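Local coordinates for nuclease-like protein (Chaetomium thermophilum, PDB 6GRB), which probably acts as a structure-selective endonuclease that cuts four-way DNA junctions and 5' flaps, using metal ions in its active site, at residues 76-81 and 105-110; 331-336 and 388-393; 447-450 and 455-458. All coordinates share one frame; numbering follows the deposited sequence.

Contact 1 of 3, residues 76-81 and 105-110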
loop_
_atom_site.group_PDB
_atom_site.type_symbol
_atom_site.label_atom_id
_atom_site.label_comp_id
_atom_site.label_asym_id
_atom_site.label_seq_id
_atom_site.Cartn_x
_atom_site.Cartn_y
_atom_site.Cartn_z
ATOM N N PHE A 76 -0.382 8.007 -4.203
ATOM C CA PHE A 76 -1.686 7.421 -4.491
ATOM C C PHE A 76 -1.912 7.390 -5.997
ATOM O O PHE A 76 -1.896 8.439 -6.634
ATOM C CB PHE A 76 -2.788 8.230 -3.813
ATOM C CG PHE A 76 -2.737 8.181 -2.326
ATOM C CD1 PHE A 76 -3.467 7.243 -1.636
ATOM C CD2 PHE A 76 -1.972 9.093 -1.616
ATOM C CE1 PHE A 76 -3.428 7.201 -0.257
ATOM C CE2 PHE A 76 -1.935 9.070 -0.258
ATOM C CZ PHE A 76 -2.652 8.117 0.427
ATOM N N VAL A 77 -2.155 6.211 -6.565
ATOM C CA VAL A 77 -2.177 6.056 -8.018
ATOM C C VAL A 77 -3.618 5.868 -8.502
ATOM O O VAL A 77 -4.340 5.001 -8.008
ATOM C CB VAL A 77 -1.268 4.895 -8.469
ATOM C CG1 VAL A 77 -1.187 4.827 -10.030
ATOM C CG2 VAL A 77 0.124 5.027 -7.821
ATOM N N PHE A 78 -4.016 6.673 -9.477
ATOM C CA PHE A 78 -5.346 6.701 -10.069
ATOM C C PHE A 78 -5.293 6.074 -11.455
ATOM O O PHE A 78 -4.310 6.244 -12.182
ATOM C CB PHE A 78 -5.885 8.157 -10.160
ATOM C CG PHE A 78 -6.143 8.804 -8.808
ATOM C CD1 PHE A 78 -5.076 9.260 -8.019
ATOM C CD2 PHE A 78 -7.437 8.928 -8.322
ATOM C CE1 PHE A 78 -5.299 9.830 -6.767
ATOM C CE2 PHE A 78 -7.686 9.489 -7.080
ATOM C CZ PHE A 78 -6.620 9.944 -6.280
ATOM N N ASP A 79 -6.355 5.358 -11.816
ATOM C CA ASP A 79 -6.408 4.697 -13.108
ATOM C C ASP A 79 -6.501 5.723 -14.230
ATOM O O ASP A 79 -6.981 6.841 -14.045
ATOM C CB ASP A 79 -7.598 3.744 -13.181
ATOM C CG ASP A 79 -7.321 2.418 -12.519
ATOM O OD1 ASP A 79 -7.492 2.334 -11.279
ATOM O OD2 ASP A 79 -6.939 1.445 -13.216
ATOM N N GLY A 80 -6.003 5.338 -15.394
ATOM C CA GLY A 80 -6.136 6.136 -16.586
ATOM C C GLY A 80 -6.948 5.403 -17.639
ATOM O O GLY A 80 -7.457 4.293 -17.409
ATOM N N PRO A 81 -7.049 5.997 -18.837
ATOM C CA PRO A 81 -8.048 5.521 -19.814
ATOM C C PRO A 81 -7.611 4.382 -20.734
ATOM O O PRO A 81 -8.483 3.827 -21.418
ATOM C CB PRO A 81 -8.364 6.783 -20.631
ATOM C CG PRO A 81 -7.121 7.620 -20.517
ATOM C CD PRO A 81 -6.566 7.353 -19.139
ATOM N N ARG A 105 -7.876 16.477 -3.703
ATOM C CA ARG A 105 -7.769 17.649 -2.842
ATOM C C ARG A 105 -7.299 17.255 -1.443
ATOM O O ARG A 105 -6.377 17.868 -0.886
ATOM C CB ARG A 105 -9.125 18.361 -2.805
ATOM C CG ARG A 105 -9.157 19.564 -1.918
ATOM C CD ARG A 105 -10.392 20.412 -2.197
ATOM N NE ARG A 105 -10.497 21.521 -1.241
ATOM C CZ ARG A 105 -11.540 21.736 -0.433
ATOM N NH1 ARG A 105 -12.599 20.930 -0.469
ATOM N NH2 ARG A 105 -11.526 22.757 0.422
ATOM N N LEU A 106 -7.908 16.217 -0.864
ATOM C CA LEU A 106 -7.502 15.787 0.472
ATOM C C LEU A 106 -6.074 15.246 0.478
ATOM O O LEU A 106 -5.346 15.436 1.460
ATOM C CB LEU A 106 -8.488 14.741 1.016
ATOM C CG LEU A 106 -8.331 14.353 2.496
ATOM C CD1 LEU A 106 -8.750 15.490 3.474
ATOM C CD2 LEU A 106 -9.073 13.056 2.797
ATOM N N ILE A 107 -5.668 14.570 -0.606
ATOM C CA ILE A 107 -4.287 14.129 -0.756
ATOM C C ILE A 107 -3.327 15.312 -0.682
ATOM O O ILE A 107 -2.316 15.267 0.031
ATOM C CB ILE A 107 -4.115 13.344 -2.066
ATOM C CG1 ILE A 107 -4.861 12.005 -1.964
ATOM C CG2 ILE A 107 -2.624 13.144 -2.360
ATOM C CD1 ILE A 107 -4.905 11.210 -3.266
ATOM N N ARG A 108 -3.615 16.378 -1.419
ATOM C CA ARG A 108 -2.745 17.557 -1.401
ATOM C C ARG A 108 -2.700 18.179 -0.009
ATOM O O ARG A 108 -1.619 18.429 0.533
ATOM C CB ARG A 108 -3.217 18.590 -2.435
ATOM N N LEU A 109 -3.878 18.396 0.599
ATOM C CA LEU A 109 -3.964 19.003 1.923
ATOM C C LEU A 109 -3.089 18.293 2.948
ATOM O O LEU A 109 -2.553 18.944 3.850
ATOM C CB LEU A 109 -5.418 19.027 2.387
ATOM C CG LEU A 109 -6.283 20.082 1.688
ATOM C CD1 LEU A 109 -7.718 20.017 2.151
ATOM C CD2 LEU A 109 -5.683 21.467 1.932
ATOM N N PHE A 110 -2.923 16.972 2.826
ATOM C CA PHE A 110 -2.068 16.206 3.717
ATOM C C PHE A 110 -0.614 16.215 3.258
ATOM O O PHE A 110 0.222 15.560 3.881
ATOM C CB PHE A 110 -2.562 14.749 3.827
ATOM C CG PHE A 110 -3.535 14.498 4.952
ATOM C CD1 PHE A 110 -4.882 14.790 4.801
ATOM C CD2 PHE A 110 -3.105 13.955 6.156
ATOM C CE1 PHE A 110 -5.777 14.574 5.839
ATOM C CE2 PHE A 110 -3.991 13.700 7.182
ATOM C CZ PHE A 110 -5.333 14.010 7.026
#
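The terminal methyl of Ile-107 enters the angle between two phenylalanines of strand 73-78 and carries nearly the whole contact. CD1 lies 3.7 Å from CZ of Phe-78, at the edge of that ring and near its plane, where the two side chains meet head-on. The same CD1 is 3.7 Å from CB of Phe-76 and 3.8 Å from its CG, so it rests where that ring joins its stem, obliquely to the ring. Further back, Ile-107 CG1 is 4.1 Å from Phe-76 CD2, and CG2 is only a little farther from the same ring atom. The reach comes from an extended arm: CG1 stands anti to the carbonyl carbon (chi1 -69°) and CD1 continues away from CA (chi2 173°). Two residues apart on the strand, Phe-76 and Phe-78 present both rings to the same side, whereas Val-77 packs on helix 121-130. Strand 73-78, helix 104-109 and strand 113-116 form a beta-alpha-beta unit at one border of the mixed sheet of the XPG/FEN1-type nuclease core, the two strands being parallel neighbours. Backbone hydrogen bonds link Phe-76 to Thr-113 and His-115, and Phe-78 to His-115 and Ala-117. Cutting Ile-107 back to an alanine is likely to open a gap beside both rings and cost them their shared methyl. Phe-64 of helix 55-70 meets the Phe-76 ring with planes at about 45° and also touches Ile-107, while Lys-104 makes a cation-pi contact with Phe-78. Past the strand end, Asp-79 OD2 accepts a hydrogen bond from Ala-121 N of helix 121-130. The Phe-78 side chain is about 10 Å from that of Glu-122, which binds metal in another structure of this protein but carries none here.

Contact 2 of 3, residues 331-336 and 388-393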
loop_
_atom_site.group_PDB
_atom_site.type_symbol
_atom_site.label_atom_id
_atom_site.label_comp_id
_atom_site.label_asym_id
_atom_site.label_seq_id
_atom_site.Cartn_x
_atom_site.Cartn_y
_atom_site.Cartn_z
ATOM N N PRO A 331 -1.362 13.806 16.947
ATOM C CA PRO A 331 -0.304 12.781 16.952
ATOM C C PRO A 331 0.381 12.623 15.603
ATOM O O PRO A 331 1.597 12.375 15.550
ATOM C CB PRO A 331 -1.048 11.502 17.367
ATOM C CG PRO A 331 -2.290 11.959 18.017
ATOM C CD PRO A 331 -2.670 13.239 17.332
ATOM N N GLY A 332 -0.370 12.793 14.505
ATOM C CA GLY A 332 0.214 12.646 13.180
ATOM C C GLY A 332 1.244 13.714 12.859
ATOM O O GLY A 332 2.338 13.406 12.385
ATOM N N LEU A 333 0.896 14.990 13.074
ATOM C CA LEU A 333 1.877 16.060 12.881
ATOM C C LEU A 333 3.104 15.874 13.761
ATOM O O LEU A 333 4.209 16.281 13.376
ATOM C CB LEU A 333 1.272 17.424 13.192
ATOM C CG LEU A 333 0.328 18.109 12.226
ATOM C CD1 LEU A 333 -0.203 19.367 12.917
ATOM C CD2 LEU A 333 1.028 18.435 10.925
ATOM N N LEU A 334 2.930 15.321 14.964
ATOM C CA LEU A 334 4.084 15.029 15.813
ATOM C C LEU A 334 5.077 14.138 15.075
ATOM O O LEU A 334 6.286 14.417 15.058
ATOM C CB LEU A 334 3.621 14.377 17.123
ATOM C CG LEU A 334 4.563 13.871 18.233
ATOM C CD1 LEU A 334 5.345 15.056 18.798
ATOM C CD2 LEU A 334 3.860 13.132 19.368
ATOM N N VAL A 335 4.584 13.066 14.437
ATOM C CA VAL A 335 5.475 12.146 13.731
ATOM C C VAL A 335 6.051 12.807 12.488
ATOM O O VAL A 335 7.272 12.795 12.266
ATOM C CB VAL A 335 4.756 10.839 13.362
ATOM C CG1 VAL A 335 5.565 10.126 12.284
ATOM C CG2 VAL A 335 4.608 9.949 14.575
ATOM N N GLN A 336 5.173 13.392 11.681
ATOM C CA GLN A 336 5.588 14.068 10.458
ATOM C C GLN A 336 6.663 15.110 10.743
ATOM O O GLN A 336 7.635 15.233 9.998
ATOM C CB GLN A 336 4.386 14.725 9.775
ATOM C CG GLN A 336 4.726 15.443 8.479
ATOM C CD GLN A 336 4.517 16.941 8.570
ATOM O OE1 GLN A 336 3.390 17.414 8.722
ATOM N NE2 GLN A 336 5.604 17.697 8.479
ATOM N N GLU A 388 -1.198 23.386 20.745
ATOM C CA GLU A 388 0.107 23.990 20.495
ATOM C C GLU A 388 0.771 23.365 19.273
ATOM O O GLU A 388 1.368 24.070 18.452
ATOM C CB GLU A 388 0.984 23.857 21.748
ATOM C CG GLU A 388 2.447 24.259 21.595
ATOM C CD GLU A 388 3.190 24.311 22.941
ATOM O OE1 GLU A 388 2.641 24.884 23.909
ATOM O OE2 GLU A 388 4.319 23.780 23.035
ATOM N N LEU A 389 0.638 22.047 19.114
ATOM C CA LEU A 389 1.281 21.353 18.003
ATOM C C LEU A 389 0.591 21.636 16.668
ATOM O O LEU A 389 1.254 21.672 15.625
ATOM C CB LEU A 389 1.291 19.852 18.298
ATOM C CG LEU A 389 2.070 18.907 17.382
ATOM C CD1 LEU A 389 2.626 17.755 18.180
ATOM C CD2 LEU A 389 1.155 18.398 16.270
ATOM N N VAL A 390 -0.730 21.832 16.679
ATOM C CA VAL A 390 -1.496 21.936 15.438
ATOM C C VAL A 390 -1.472 23.363 14.892
ATOM O O VAL A 390 -1.409 23.565 13.674
ATOM C CB VAL A 390 -2.934 21.421 15.663
ATOM C CG1 VAL A 390 -3.809 21.643 14.430
ATOM C CG2 VAL A 390 -2.913 19.940 16.007
ATOM N N GLY A 391 -1.515 24.374 15.764
ATOM C CA GLY A 391 -1.411 25.746 15.326
ATOM C C GLY A 391 -2.729 26.469 15.159
ATOM O O GLY A 391 -2.725 27.697 14.986
ATOM N N LEU A 392 -3.851 25.765 15.221
ATOM C CA LEU A 392 -5.141 26.436 15.201
ATOM C C LEU A 392 -5.562 26.830 16.610
ATOM O O LEU A 392 -5.117 26.261 17.607
ATOM C CB LEU A 392 -6.215 25.555 14.553
ATOM C CG LEU A 392 -6.001 25.548 13.047
ATOM C CD1 LEU A 392 -7.017 24.704 12.320
ATOM C CD2 LEU A 392 -6.015 26.988 12.539
ATOM N N ASP A 393 -6.439 27.829 16.671
ATOM C CA ASP A 393 -6.914 28.409 17.914
ATOM C C ASP A 393 -8.427 28.217 18.009
ATOM O O ASP A 393 -9.165 28.733 17.148
ATOM C CB ASP A 393 -6.533 29.890 17.942
ATOM C CG ASP A 393 -6.795 30.544 19.279
ATOM O OD1 ASP A 393 -6.800 29.843 20.324
ATOM O OD2 ASP A 393 -6.994 31.776 19.276
#
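Leu-333 and Leu-334 are offered to Leu-389 by a helical turn whose shortest polar bond, from Gln-336 N to Gly-332 O, measures 2.9 Å. The contact sets the long helix 318-340 against the short helix 386-390, which follows a strand of the three-stranded antiparallel sheet in the C-terminal domain, a small fold consistent with the chromodomain known in GEN1. Leu-389 divides its two methyls between these neighbouring leucines. CD1 lies 3.7 Å from CB of Leu-334, whose side chain it crosses at about a right angle, and 3.9 Å from CD1 of that residue. CD2 takes the other leucine: Leu-333 and Leu-389 run antiparallel alongside one another, with Leu-333 CD1 3.7 Å from Leu-389 CD2. The approach of Leu-333 CB to that CD2, 3.2 Å, is shorter than normal carbon packing; as CD1 of Leu-389 also stands well short of anti to CA (chi2 147°), strain or an imprecisely placed methyl is possible. Past Leu-389, Leu-333 leans toward the end of the short helix at Val-390; Gly-391 follows with positive phi (97°), where a side chain would jam against the preceding carbonyl O. Ile-303 touches both Leu-333 and Val-390, and Val-443 of strand 439-444 touches Leu-334. One of the two end methyls of Leu-333, CD1, rests 3.8 Å from CA of Val-390 and 4.1 Å from its CG2 methyl.

Contact 3 of 3, residues 447-450 and 455-458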
loop_
_atom_site.group_PDB
_atom_site.type_symbol
_atom_site.label_atom_id
_atom_site.label_comp_id
_atom_site.label_asym_id
_atom_site.label_seq_id
_atom_site.Cartn_x
_atom_site.Cartn_y
_atom_site.Cartn_z
ATOM N N ILE A 447 11.652 6.807 15.586
ATOM C CA ILE A 447 11.235 8.117 15.090
ATOM C C ILE A 447 11.582 9.203 16.110
ATOM O O ILE A 447 11.954 10.322 15.741
ATOM C CB ILE A 447 9.736 8.110 14.715
ATOM C CG1 ILE A 447 9.527 7.356 13.408
ATOM C CG2 ILE A 447 9.191 9.530 14.575
ATOM C CD1 ILE A 447 8.155 7.495 12.839
ATOM N N LEU A 448 11.538 8.881 17.395
ATOM C CA LEU A 448 11.848 9.876 18.417
ATOM C C LEU A 448 13.351 10.120 18.558
ATOM O O LEU A 448 13.764 11.213 18.963
ATOM C CB LEU A 448 11.253 9.448 19.761
ATOM C CG LEU A 448 9.741 9.290 19.914
ATOM C CD1 LEU A 448 9.422 8.991 21.366
ATOM C CD2 LEU A 448 9.007 10.522 19.450
ATOM N N LYS A 449 14.185 9.125 18.254
ATOM C CA LYS A 449 15.616 9.377 18.312
ATOM C C LYS A 449 16.055 10.345 17.222
ATOM O O LYS A 449 17.058 11.043 17.403
ATOM C CB LYS A 449 16.381 8.060 18.226
ATOM C CG LYS A 449 16.174 7.163 19.444
ATOM C CD LYS A 449 16.929 5.861 19.309
ATOM C CE LYS A 449 16.746 4.980 20.526
ATOM N NZ LYS A 449 17.455 3.662 20.434
ATOM N N LEU A 450 15.290 10.434 16.126
ATOM C CA LEU A 450 15.620 11.314 15.011
ATOM C C LEU A 450 15.172 12.748 15.277
ATOM O O LEU A 450 15.913 13.706 15.009
ATOM C CB LEU A 450 14.966 10.786 13.726
ATOM C CG LEU A 450 15.378 9.376 13.275
ATOM C CD1 LEU A 450 14.677 9.002 11.967
ATOM C CD2 LEU A 450 16.909 9.238 13.174
ATOM N N THR A 455 15.830 14.443 24.277
ATOM C CA THR A 455 14.763 14.036 25.191
ATOM C C THR A 455 14.794 12.529 25.445
ATOM O O THR A 455 14.531 12.076 26.565
ATOM C CB THR A 455 13.411 14.452 24.624
ATOM O OG1 THR A 455 13.456 15.835 24.250
ATOM C CG2 THR A 455 12.329 14.253 25.657
ATOM N N VAL A 456 15.115 11.735 24.415
ATOM C CA VAL A 456 15.194 10.289 24.595
ATOM C C VAL A 456 16.414 9.912 25.441
ATOM O O VAL A 456 16.369 8.928 26.191
ATOM C CB VAL A 456 15.187 9.573 23.225
ATOM C CG1 VAL A 456 15.131 8.069 23.399
ATOM C CG2 VAL A 456 14.007 10.032 22.388
ATOM N N GLU A 457 17.516 10.676 25.358
ATOM C CA GLU A 457 18.653 10.410 26.242
ATOM C C GLU A 457 18.261 10.620 27.694
ATOM O O GLU A 457 18.485 9.745 28.542
ATOM C CB GLU A 457 19.860 11.300 25.905
ATOM C CG GLU A 457 20.139 11.473 24.425
ATOM C CD GLU A 457 21.612 11.350 24.077
ATOM O OE1 GLU A 457 22.444 12.033 24.724
ATOM O OE2 GLU A 457 21.934 10.559 23.149
ATOM N N ASP A 458 17.684 11.788 27.999
ATOM C CA ASP A 458 17.361 12.122 29.386
ATOM C C ASP A 458 16.401 11.106 29.981
ATOM O O ASP A 458 16.556 10.705 31.140
ATOM C CB ASP A 458 16.772 13.532 29.479
ATOM C CG ASP A 458 17.729 14.601 28.973
ATOM O OD1 ASP A 458 18.930 14.547 29.313
ATOM O OD2 ASP A 458 17.270 15.493 28.225
#
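Val-456 faces Leu-448 and Lys-449 across the corner between two consecutive helices, and its side chain can be followed from CB outward. The backbones come closest at CA of Lys-449 and CA of Val-456, 6.4 Å apart. CB of Val-456 points at helix 445-451 but stays behind its two methyls, which divide the opposing turn between them. CG2, anti to the carbonyl carbon of Val-456, comes 3.6 Å from the backbone O of Leu-448. It meets that oxygen from the flank, close to perpendicular to the C=O bond, in van der Waals packing of a methyl against the peptide. The same CG2 is 3.9 Å from CB of Leu-448, the one apolar pair of buried side chains in this contact. CG1 turns the other way, anti to the backbone N (chi1 -174°), and lies 4.2 Å from CG of Lys-449, a looser approach at the exposed border. Helices 445-451 and 453-464 have a single residue between them, so the contact packs the corner between the last two modelled helices of the C-terminal domain. Helix 445-451 continues directly from strand 439-444 of the three-stranded sheet, and the last helix lies over that sheet, an arrangement consistent with a chromodomain. The sheet supplies a common floor: Leu-380 of strand 377-384 touches both Leu-448 and Val-456, and Ile-365 of strand 364-371 adds to the cover of Val-456. Beyond its CG, Lys-449 runs fully extended, crossing Val-456 at about a right angle and carrying its ammonium to a long, weak ion pair with Glu-445 on its own helix. One residue before the valine, Thr-455 OG1 is hydrogen-bonded to Glu-358 OE1.

Contact 1 is fully buried in the nuclease core, where aromatic rings of the central sheet meet an aliphatic methyl. Contacts 2 and 3 belong to the other end of the chain, far from the metal site and the DNA, and rely on aliphatic packing. Contact 2 is partly buried and joins helix 318-340 to the C-terminal domain; contact 3 lies within that domain and is buried apart from its exposed lysine. These last two, with centres about 18 Å apart, touch through Val-335 CG1 and Ile-447 CD1 at 3.7 Å. Helix 303-313 flanks both contact 1 and contact 2, whose nearest atoms remain about 6 Å apart.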